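Local coordinates for 30S ribosomal protein S6 (Thermotoga maritima, PDB 1VMB) that probably binds 16S ribosomal RNA together with protein bS18 as a structural component of the small ribosomal subunit, at residues A[23-28]-A[77-82]; A[68-73]-A[102-107]. All blocks are in the same frame, centred on the assembly; numbering follows the deposited sequence. Where two conformers were deposited one is given.

Contact 1: residues A[23-28]-A[77-82]; sequences SMFIIA and DYTVIY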
ATOM      1  N   SER A  23       1.987   2.362   2.412  1.00 22.44           N
ATOM      2  CA  SER A  23       0.792   1.522   2.500  1.00 23.61           C
ATOM      3  C   SER A  23       1.139   0.136   2.088  1.00 23.97           C
ATOM      4  O   SER A  23       1.608  -0.082   0.958  1.00 25.03           O
ATOM      5  CB  SER A  23      -0.349   2.047   1.602  1.00 23.46           C
ATOM      6  OG  SER A  23      -1.570   1.386   1.917  1.00 24.45           O
ATOM      7  N   MET A  24       0.945  -0.811   3.014  1.00 23.89           N
ATOM      8  CA  MET A  24       1.235  -2.228   2.779  1.00 23.85           C
ATOM      9  C   MET A  24      -0.104  -2.886   2.643  1.00 23.83           C
ATOM     10  O   MET A  24      -1.002  -2.669   3.493  1.00 24.02           O
ATOM     11  CB  MET A  24       2.010  -2.867   3.943  0.50 23.92           C
ATOM     12  CG  MET A  24       2.393  -4.338   3.698  0.50 23.18           C
ATOM     13  SD  MET A  24       3.056  -5.172   5.149  0.50 24.45           S
ATOM     14  CE  MET A  24       1.547  -5.941   5.684  0.50 25.83           C
ATOM     15  N   PHE A  25      -0.264  -3.699   1.606  1.00 23.54           N
ATOM     16  CA  PHE A  25      -1.489  -4.461   1.444  1.00 23.05           C
ATOM     17  C   PHE A  25      -1.181  -5.917   1.062  1.00 22.86           C
ATOM     18  O   PHE A  25      -0.179  -6.156   0.373  1.00 23.83           O
ATOM     19  CB  PHE A  25      -2.433  -3.806   0.444  1.00 23.41           C
ATOM     20  CG  PHE A  25      -1.843  -3.592  -0.940  1.00 23.46           C
ATOM     21  CD1 PHE A  25      -1.021  -2.493  -1.243  1.00 22.88           C
ATOM     22  CD2 PHE A  25      -2.135  -4.457  -1.962  1.00 24.96           C
ATOM     23  CE1 PHE A  25      -0.524  -2.339  -2.480  1.00 23.11           C
ATOM     24  CE2 PHE A  25      -1.615  -4.297  -3.218  1.00 25.51           C
ATOM     25  CZ  PHE A  25      -0.807  -3.225  -3.488  1.00 24.64           C
ATOM     26  N   ILE A  26      -2.027  -6.866   1.500  1.00 23.10           N
ATOM     27  CA  ILE A  26      -1.772  -8.292   1.300  1.00 24.01           C
ATOM     28  C   ILE A  26      -2.961  -8.875   0.532  1.00 23.50           C
ATOM     29  O   ILE A  26      -4.082  -8.738   0.958  1.00 22.30           O
ATOM     30  CB  ILE A  26      -1.628  -9.005   2.680  1.00 24.65           C
ATOM     31  CG1 ILE A  26      -0.520  -8.335   3.493  1.00 24.65           C
ATOM     32  CG2 ILE A  26      -1.390 -10.473   2.539  1.00 26.78           C
ATOM     33  CD1 ILE A  26      -0.356  -8.834   4.891  1.00 26.13           C
ATOM     34  N   ILE A  27      -2.692  -9.522  -0.586  1.00 22.14           N
ATOM     35  CA  ILE A  27      -3.683 -10.132  -1.425  1.00 22.77           C
ATOM     36  C   ILE A  27      -3.755 -11.614  -1.086  1.00 21.96           C
ATOM     37  O   ILE A  27      -2.718 -12.334  -0.864  1.00 21.57           O
ATOM     38  CB  ILE A  27      -3.353  -9.893  -2.937  1.00 21.18           C
ATOM     39  CG1 ILE A  27      -3.210  -8.377  -3.268  1.00 23.08           C
ATOM     40  CG2 ILE A  27      -4.392 -10.582  -3.791  1.00 21.54           C
ATOM     41  CD1 ILE A  27      -2.629  -8.080  -4.661  1.00 25.23           C
ATOM     42  N   ALA A  28      -4.992 -12.086  -1.040  1.00 23.71           N
ATOM     43  CA  ALA A  28      -5.285 -13.466  -0.780  1.00 22.11           C
ATOM     44  C   ALA A  28      -4.551 -14.379  -1.747  1.00 22.41           C
ATOM     45  O   ALA A  28      -4.443 -14.111  -2.977  1.00 23.76           O
ATOM     46  CB  ALA A  28      -6.771 -13.707  -0.892  1.00 23.53           C
ATOM     47  N   ASP A  77       0.084 -12.339  -0.464  1.00 22.00           N
ATOM     48  CA  ASP A  77       1.062 -11.717  -1.377  1.00 22.80           C
ATOM     49  C   ASP A  77       1.198 -10.264  -0.944  1.00 21.30           C
ATOM     50  O   ASP A  77       0.247  -9.511  -1.061  1.00 24.05           O
ATOM     51  CB  ASP A  77       0.566 -11.858  -2.813  1.00 22.17           C
ATOM     52  CG  ASP A  77       1.532 -11.337  -3.829  1.00 27.10           C
ATOM     53  OD1 ASP A  77       2.520 -10.681  -3.456  1.00 25.87           O
ATOM     54  OD2 ASP A  77       1.416 -11.617  -5.056  1.00 25.22           O
ATOM     55  N   TYR A  78       2.391  -9.927  -0.461  1.00 20.83           N
ATOM     56  CA  TYR A  78       2.668  -8.576   0.112  1.00 20.65           C
ATOM     57  C   TYR A  78       3.175  -7.594  -0.932  1.00 22.06           C
ATOM     58  O   TYR A  78       4.128  -7.920  -1.715  1.00 22.12           O
ATOM     59  CB  TYR A  78       3.739  -8.678   1.196  1.00 21.31           C
ATOM     60  CG  TYR A  78       3.345  -9.227   2.575  1.00 20.73           C
ATOM     61  CD1 TYR A  78       2.935 -10.538   2.734  1.00 21.45           C
ATOM     62  CD2 TYR A  78       3.514  -8.479   3.725  1.00 21.63           C
ATOM     63  CE1 TYR A  78       2.705 -11.062   3.968  1.00 20.53           C
ATOM     64  CE2 TYR A  78       3.278  -9.004   5.006  1.00 20.03           C
ATOM     65  CZ  TYR A  78       2.832 -10.282   5.122  1.00 20.72           C
ATOM     66  OH  TYR A  78       2.636 -10.894   6.351  1.00 22.46           O
ATOM     67  N   THR A  79       2.654  -6.369  -0.827  1.00 22.92           N
ATOM     68  CA  THR A  79       3.167  -5.245  -1.561  1.00 22.59           C
ATOM     69  C   THR A  79       3.218  -4.063  -0.620  1.00 23.38           C
ATOM     70  O   THR A  79       2.313  -3.918   0.177  1.00 22.36           O
ATOM     71  CB  THR A  79       2.253  -4.898  -2.713  1.00 22.86           C
ATOM     72  OG1 THR A  79       2.067  -6.023  -3.564  1.00 21.98           O
ATOM     73  CG2 THR A  79       2.870  -3.871  -3.551  1.00 20.41           C
ATOM     74  N   VAL A  80       4.278  -3.237  -0.718  1.00 22.50           N
ATOM     75  CA  VAL A  80       4.290  -1.935  -0.007  1.00 22.42           C
ATOM     76  C   VAL A  80       4.486  -0.836  -1.035  1.00 23.02           C
ATOM     77  O   VAL A  80       5.351  -0.994  -1.932  1.00 22.55           O
ATOM     78  CB  VAL A  80       5.382  -1.841   1.002  1.00 23.83           C
ATOM     79  CG1 VAL A  80       5.192  -0.572   1.849  1.00 25.15           C
ATOM     80  CG2 VAL A  80       5.414  -3.061   1.929  1.00 28.77           C
ATOM     81  N   ILE A  81       3.739   0.259  -0.933  1.00 23.48           N
ATOM     82  CA  ILE A  81       3.874   1.375  -1.855  1.00 22.37           C
ATOM     83  C   ILE A  81       4.229   2.574  -1.006  1.00 23.69           C
ATOM     84  O   ILE A  81       3.523   2.794  -0.024  1.00 22.18           O
ATOM     85  CB  ILE A  81       2.574   1.650  -2.635  1.00 22.93           C
ATOM     86  CG1 ILE A  81       2.265   0.469  -3.543  1.00 23.13           C
ATOM     87  CG2 ILE A  81       2.709   2.896  -3.456  1.00 25.47           C
ATOM     88  CD1 ILE A  81       0.892   0.564  -4.217  1.00 25.10           C
ATOM     89  N   TYR A  82       5.289   3.278  -1.377  1.00 23.17           N
ATOM     90  CA  TYR A  82       5.716   4.500  -0.736  1.00 23.72           C
ATOM     91  C   TYR A  82       5.303   5.642  -1.609  1.00 22.96           C
ATOM     92  O   TYR A  82       5.611   5.637  -2.810  1.00 21.92           O
ATOM     93  CB  TYR A  82       7.219   4.514  -0.544  1.00 25.11           C
ATOM     94  CG  TYR A  82       7.680   3.362   0.341  1.00 24.81           C
ATOM     95  CD1 TYR A  82       7.729   3.489   1.715  1.00 31.04           C
ATOM     96  CD2 TYR A  82       7.981   2.141  -0.212  1.00 29.31           C
ATOM     97  CE1 TYR A  82       8.148   2.388   2.547  1.00 29.02           C
ATOM     98  CE2 TYR A  82       8.420   1.044   0.584  1.00 29.04           C
ATOM     99  CZ  TYR A  82       8.487   1.178   1.956  1.00 30.65           C
ATOM    100  OH  TYR A  82       8.901   0.078   2.729  1.00 32.03           O
TER
HETATM  101  O   HOH W   1      -0.157  -7.233  -2.413  1.00 18.37           O
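One water bridges Phe25 O and Asp77 O, carbonyls of neighbouring strands. It donates to both, at 2.7 Å from Asp77 O, and accepts from Thr79 OG1. Each carbonyl also takes a strand N-H: Thr79 N reaches Phe25 O, and Ile27 N reaches Asp77 O with the donor tilted 27° from the carbonyl plane. The shortest rung runs from Asp77 N to Ile27 O at 2.8 Å. With Ser23 bonded twice to Ile81 and Phe25 twice to Thr79, three hydrogen-bonded pairs alternate with the non-hydrogen-bonded pairs Met24-Val80 and Ile26-Tyr78.

Strands 19-27 and 73-85 are the central pair of the four-stranded antiparallel sheet in the ferredoxin-like fold of S6. On the side that carries Phe25, Thr79 and Ile81, helix 33-51 packs against the sheet. With Phe25 CG between the backbone N and the carbonyl carbon (chi1 57°), the ring stands alongside Thr79, whose CB lies over one face, 3.9 Å from the Phe25 ring centroid; Ile81 CD1 meets Phe25 CE1 at the edge. Ser23 OG bonds to Tyr97 and Thr108, and the Asp77 carboxylate is bridged to Arg36 and Arg60.

Across the sheet, Ile26 CD1 lies over one face of the Tyr78 ring, 3.5 Å from Tyr78 CZ and toward the rim. Arg64 makes a cation-pi contact with the same ring. In the conformer given, Met24 SD lies at the ring edge in a Met-aromatic contact, and the bend at chi3 (96°) swings Met24 CE to 3.6 Å from Tyr78 CE2. An alanine in place of Tyr78 would probably leave Ile26 CD1 facing a gap and rob Arg64 of its cation-pi partner. Farther along, Met24 CG rests against Val80 CG2 at 3.7 Å.

Contact 2: residues A[68-73]-A[102-107]; sequences YEIKKF and EIIRWQ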
ATOM      1  N   TYR A  68      -0.092 -16.632  12.272  1.00 21.81           N
ATOM      2  CA  TYR A  68      -1.359 -17.338  12.477  1.00 21.94           C
ATOM      3  C   TYR A  68      -2.284 -16.798  11.366  1.00 22.11           C
ATOM      4  O   TYR A  68      -1.973 -15.785  10.765  1.00 23.93           O
ATOM      5  CB  TYR A  68      -1.988 -17.031  13.832  1.00 20.60           C
ATOM      6  CG  TYR A  68      -1.104 -17.322  15.028  1.00 20.26           C
ATOM      7  CD1 TYR A  68      -1.058 -18.589  15.596  1.00 18.53           C
ATOM      8  CD2 TYR A  68      -0.300 -16.331  15.576  1.00 22.99           C
ATOM      9  CE1 TYR A  68      -0.211 -18.859  16.687  1.00 15.53           C
ATOM     10  CE2 TYR A  68       0.525 -16.576  16.640  1.00 19.88           C
ATOM     11  CZ  TYR A  68       0.581 -17.824  17.208  1.00 17.67           C
ATOM     12  OH  TYR A  68       1.379 -18.068  18.305  1.00 19.55           O
ATOM     13  N   GLU A  69      -3.453 -17.405  11.204  1.00 23.17           N
ATOM     14  CA  GLU A  69      -4.320 -17.135  10.041  1.00 24.39           C
ATOM     15  C   GLU A  69      -4.902 -15.717  10.024  1.00 24.61           C
ATOM     16  O   GLU A  69      -5.163 -15.119  11.073  1.00 24.50           O
ATOM     17  CB  GLU A  69      -5.463 -18.160   9.925  1.00 24.72           C
ATOM     18  CG  GLU A  69      -5.064 -19.578  10.296  1.00 28.75           C
ATOM     19  CD  GLU A  69      -5.984 -20.682   9.751  1.00 31.30           C
ATOM     20  OE1 GLU A  69      -7.186 -20.421   9.457  1.00 38.81           O
ATOM     21  OE2 GLU A  69      -5.493 -21.836   9.643  1.00 36.48           O
ATOM     22  N   ILE A  70      -5.043 -15.195   8.809  1.00 24.35           N
ATOM     23  CA  ILE A  70      -5.716 -13.962   8.483  1.00 25.63           C
ATOM     24  C   ILE A  70      -6.800 -14.362   7.467  1.00 25.84           C
ATOM     25  O   ILE A  70      -6.456 -14.861   6.395  1.00 25.97           O
ATOM     26  CB  ILE A  70      -4.757 -12.989   7.798  1.00 25.86           C
ATOM     27  CG1 ILE A  70      -3.622 -12.562   8.737  1.00 26.45           C
ATOM     28  CG2 ILE A  70      -5.487 -11.758   7.295  1.00 26.87           C
ATOM     29  CD1 ILE A  70      -4.039 -11.731   9.845  1.00 26.05           C
ATOM     30  N   LYS A  71      -8.074 -14.156   7.819  1.00 26.08           N
ATOM     31  CA  LYS A  71      -9.216 -14.429   6.925  1.00 27.85           C
ATOM     32  C   LYS A  71      -9.132 -15.867   6.490  1.00 27.13           C
ATOM     33  O   LYS A  71      -9.397 -16.242   5.325  1.00 28.71           O
ATOM     34  CB  LYS A  71      -9.213 -13.502   5.705  1.00 28.03           C
ATOM     35  CG  LYS A  71      -9.412 -12.021   5.997  1.00 32.74           C
ATOM     36  CD  LYS A  71     -10.802 -11.769   6.452  1.00 35.54           C
ATOM     37  CE  LYS A  71     -11.102 -10.306   6.629  1.00 39.97           C
ATOM     38  NZ  LYS A  71     -12.567 -10.216   7.030  1.00 42.73           N
ATOM     39  N   LYS A  72      -8.737 -16.710   7.432  1.00 26.36           N
ATOM     40  CA  LYS A  72      -8.616 -18.126   7.159  1.00 26.21           C
ATOM     41  C   LYS A  72      -7.492 -18.536   6.168  1.00 25.33           C
ATOM     42  O   LYS A  72      -7.429 -19.712   5.796  1.00 26.44           O
ATOM     43  CB  LYS A  72      -9.984 -18.699   6.725  1.00 27.15           C
ATOM     44  CG  LYS A  72     -11.140 -18.311   7.685  1.00 28.66           C
ATOM     45  CD  LYS A  72     -12.513 -18.715   7.103  1.00 29.28           C
ATOM     46  CE  LYS A  72     -13.632 -18.592   8.171  1.00 30.02           C
ATOM     47  N   PHE A  73      -6.626 -17.602   5.763  1.00 24.18           N
ATOM     48  CA  PHE A  73      -5.408 -17.923   4.983  1.00 23.76           C
ATOM     49  C   PHE A  73      -4.170 -17.947   5.881  1.00 23.55           C
ATOM     50  O   PHE A  73      -4.099 -17.215   6.894  1.00 23.60           O
ATOM     51  CB  PHE A  73      -5.190 -16.919   3.856  1.00 22.67           C
ATOM     52  CG  PHE A  73      -6.348 -16.862   2.887  1.00 22.71           C
ATOM     53  CD1 PHE A  73      -6.563 -17.903   1.999  1.00 25.41           C
ATOM     54  CD2 PHE A  73      -7.238 -15.774   2.901  1.00 22.13           C
ATOM     55  CE1 PHE A  73      -7.617 -17.878   1.107  1.00 22.18           C
ATOM     56  CE2 PHE A  73      -8.295 -15.729   1.985  1.00 25.12           C
ATOM     57  CZ  PHE A  73      -8.486 -16.789   1.104  1.00 24.91           C
ATOM     58  N   GLU A 102     -10.451  -9.234  -1.933  1.00 23.10           N
ATOM     59  CA  GLU A 102      -9.245  -9.918  -2.317  1.00 23.98           C
ATOM     60  C   GLU A 102      -8.032  -9.400  -1.540  1.00 24.25           C
ATOM     61  O   GLU A 102      -7.031 -10.110  -1.438  1.00 24.90           O
ATOM     62  CB  GLU A 102      -9.018  -9.716  -3.801  1.00 23.30           C
ATOM     63  CG  GLU A 102     -10.069 -10.395  -4.664  1.00 26.64           C
ATOM     64  CD  GLU A 102     -11.336  -9.572  -4.908  1.00 29.56           C
ATOM     65  OE1 GLU A 102     -11.475  -8.398  -4.471  1.00 26.34           O
ATOM     66  OE2 GLU A 102     -12.237 -10.138  -5.570  1.00 35.47           O
ATOM     67  N   ILE A 103      -8.087  -8.150  -1.100  1.00 23.30           N
ATOM     68  CA  ILE A 103      -7.074  -7.613  -0.194  1.00 23.05           C
ATOM     69  C   ILE A 103      -7.560  -7.975   1.235  1.00 23.32           C
ATOM     70  O   ILE A 103      -8.550  -7.383   1.759  1.00 25.58           O
ATOM     71  CB  ILE A 103      -6.876  -6.088  -0.393  1.00 23.53           C
ATOM     72  CG1 ILE A 103      -6.222  -5.859  -1.774  1.00 24.02           C
ATOM     73  CG2 ILE A 103      -6.082  -5.505   0.762  1.00 23.86           C
ATOM     74  CD1 ILE A 103      -6.150  -4.433  -2.237  1.00 25.09           C
ATOM     75  N   ILE A 104      -6.842  -8.902   1.904  1.00 22.53           N
ATOM     76  CA  ILE A 104      -7.214  -9.432   3.211  1.00 21.81           C
ATOM     77  C   ILE A 104      -6.634  -8.669   4.419  1.00 22.93           C
ATOM     78  O   ILE A 104      -7.106  -8.805   5.545  1.00 24.15           O
ATOM     79  CB  ILE A 104      -6.900 -10.958   3.312  1.00 23.12           C
ATOM     80  CG1 ILE A 104      -5.417 -11.251   3.061  1.00 24.17           C
ATOM     81  CG2 ILE A 104      -7.802 -11.721   2.319  1.00 22.73           C
ATOM     82  CD1 ILE A 104      -4.983 -12.580   3.386  1.00 23.95           C
ATOM     83  N   ARG A 105      -5.635  -7.855   4.153  1.00 22.24           N
ATOM     84  CA  ARG A 105      -5.098  -6.993   5.194  1.00 23.83           C
ATOM     85  C   ARG A 105      -4.429  -5.795   4.556  1.00 23.95           C
ATOM     86  O   ARG A 105      -3.785  -5.932   3.506  1.00 23.33           O
ATOM     87  CB  ARG A 105      -4.143  -7.747   6.118  1.00 25.44           C
ATOM     88  CG  ARG A 105      -3.336  -6.737   6.968  1.00 29.45           C
ATOM     89  CD  ARG A 105      -3.109  -7.013   8.353  1.00 32.16           C
ATOM     90  NE  ARG A 105      -2.624  -5.741   8.953  1.00 30.45           N
ATOM     91  CZ  ARG A 105      -3.300  -5.043   9.841  1.00 31.17           C
ATOM     92  NH1 ARG A 105      -4.510  -5.446  10.219  1.00 28.45           N
ATOM     93  NH2 ARG A 105      -2.762  -3.929  10.328  1.00 33.70           N
ATOM     94  N   TRP A 106      -4.542  -4.612   5.195  1.00 24.30           N
ATOM     95  CA  TRP A 106      -3.729  -3.479   4.738  1.00 23.35           C
ATOM     96  C   TRP A 106      -3.391  -2.615   5.945  1.00 24.43           C
ATOM     97  O   TRP A 106      -4.022  -2.698   7.013  1.00 25.14           O
ATOM     98  CB  TRP A 106      -4.462  -2.589   3.720  1.00 23.89           C
ATOM     99  CG  TRP A 106      -5.608  -1.822   4.257  1.00 22.98           C
ATOM    100  CD1 TRP A 106      -5.609  -0.533   4.757  1.00 23.82           C
ATOM    101  CD2 TRP A 106      -6.953  -2.296   4.403  1.00 24.65           C
ATOM    102  NE1 TRP A 106      -6.881  -0.202   5.172  1.00 27.30           N
ATOM    103  CE2 TRP A 106      -7.732  -1.240   4.885  1.00 23.74           C
ATOM    104  CE3 TRP A 106      -7.608  -3.479   4.002  1.00 24.37           C
ATOM    105  CZ2 TRP A 106      -9.104  -1.378   5.102  1.00 24.25           C
ATOM    106  CZ3 TRP A 106      -8.933  -3.610   4.246  1.00 25.97           C
ATOM    107  CH2 TRP A 106      -9.674  -2.566   4.762  1.00 25.46           C
ATOM    108  N   GLN A 107      -2.435  -1.751   5.735  1.00 23.49           N
ATOM    109  CA  GLN A 107      -2.111  -0.766   6.757  1.00 24.78           C
ATOM    110  C   GLN A 107      -1.431   0.408   6.090  1.00 23.40           C
ATOM    111  O   GLN A 107      -0.559   0.230   5.250  1.00 24.13           O
ATOM    112  CB  GLN A 107      -1.238  -1.424   7.800  1.00 26.18           C
ATOM    113  CG  GLN A 107      -0.106  -2.147   7.191  1.00 25.85           C
ATOM    114  CD  GLN A 107       0.508  -3.128   8.100  1.00 30.54           C
ATOM    115  OE1 GLN A 107      -0.211  -3.926   8.679  1.00 29.23           O
ATOM    116  NE2 GLN A 107       1.852  -3.129   8.180  1.00 29.28           N
TER
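Ile70 and Lys71 bring a tight hairpin bend up to Ile104 without any hydrogen bond between the two backbones, whose closest CA atoms, those of Lys71 and Ile104, stay 6.5 Å apart. A type I' turn runs from Ile70 to Phe73, closed by paired backbone bonds between these two residues, the shorter from Phe73 N to Ile70 O at 2.8 Å.

Ile104 supplies the side chain that all three partners share. Its CG1 stands between the backbone N and the carbonyl carbon (chi1 58°), and the extended chi2 (168°) carries Ile104 CD1 on to Phe73 CD2 at 3.9 Å and Ile70 CG2 at 4.0 Å. CD1 comes to the Phe73 ring obliquely. Ile70 CG2 also lies 3.8 Å from Ile104 O.

This is surface packing: the turn leading into strand 73-85 leans on the start of edge strand 103-110, bypassing the strand 19-27 that separates those two strands in the sheet. Ala28, just past the end of strand 19-27, lies against both Phe73 and Ile104, and Pro29 and Asn30 also touch Phe73.

The Lys71 and Ile104 side chains pass one another heading opposite ways, with Lys71 CG 3.8 Å from Ile104 CB. A bend at chi2 (-70°) turns Lys71 CD aside, and the rest of the chain runs off from Ile104. Farther along the strand, Arg105 turns its guanidinium toward Gln107, where Arg105 NE and NH2 both donate in the guanidinium plane to Gln107 OE1, each at 3.0 Å.

Overall arrangement
From the N terminus, strand 19-27 supplies the first segment of contact 1. The chain then runs through helix 33-51 and strand 54-66 to 68-73, the first half of contact 2, with its short strand 69-70 and the turn after it, and straight into strand 73-85, where 77-82 closes the loop of contact 1. Helix 91-98 follows, and 102-107 closes contact 2, so the two loops cross. Their centres are 11 Å apart, and they join directly: Met24 O lies 2.8 Å from Gln107 N, a probable hydrogen bond. Contact 1 thus ties together the two inner strands of the sheet, while contact 2 links the turn before one of them to edge strand 103-110.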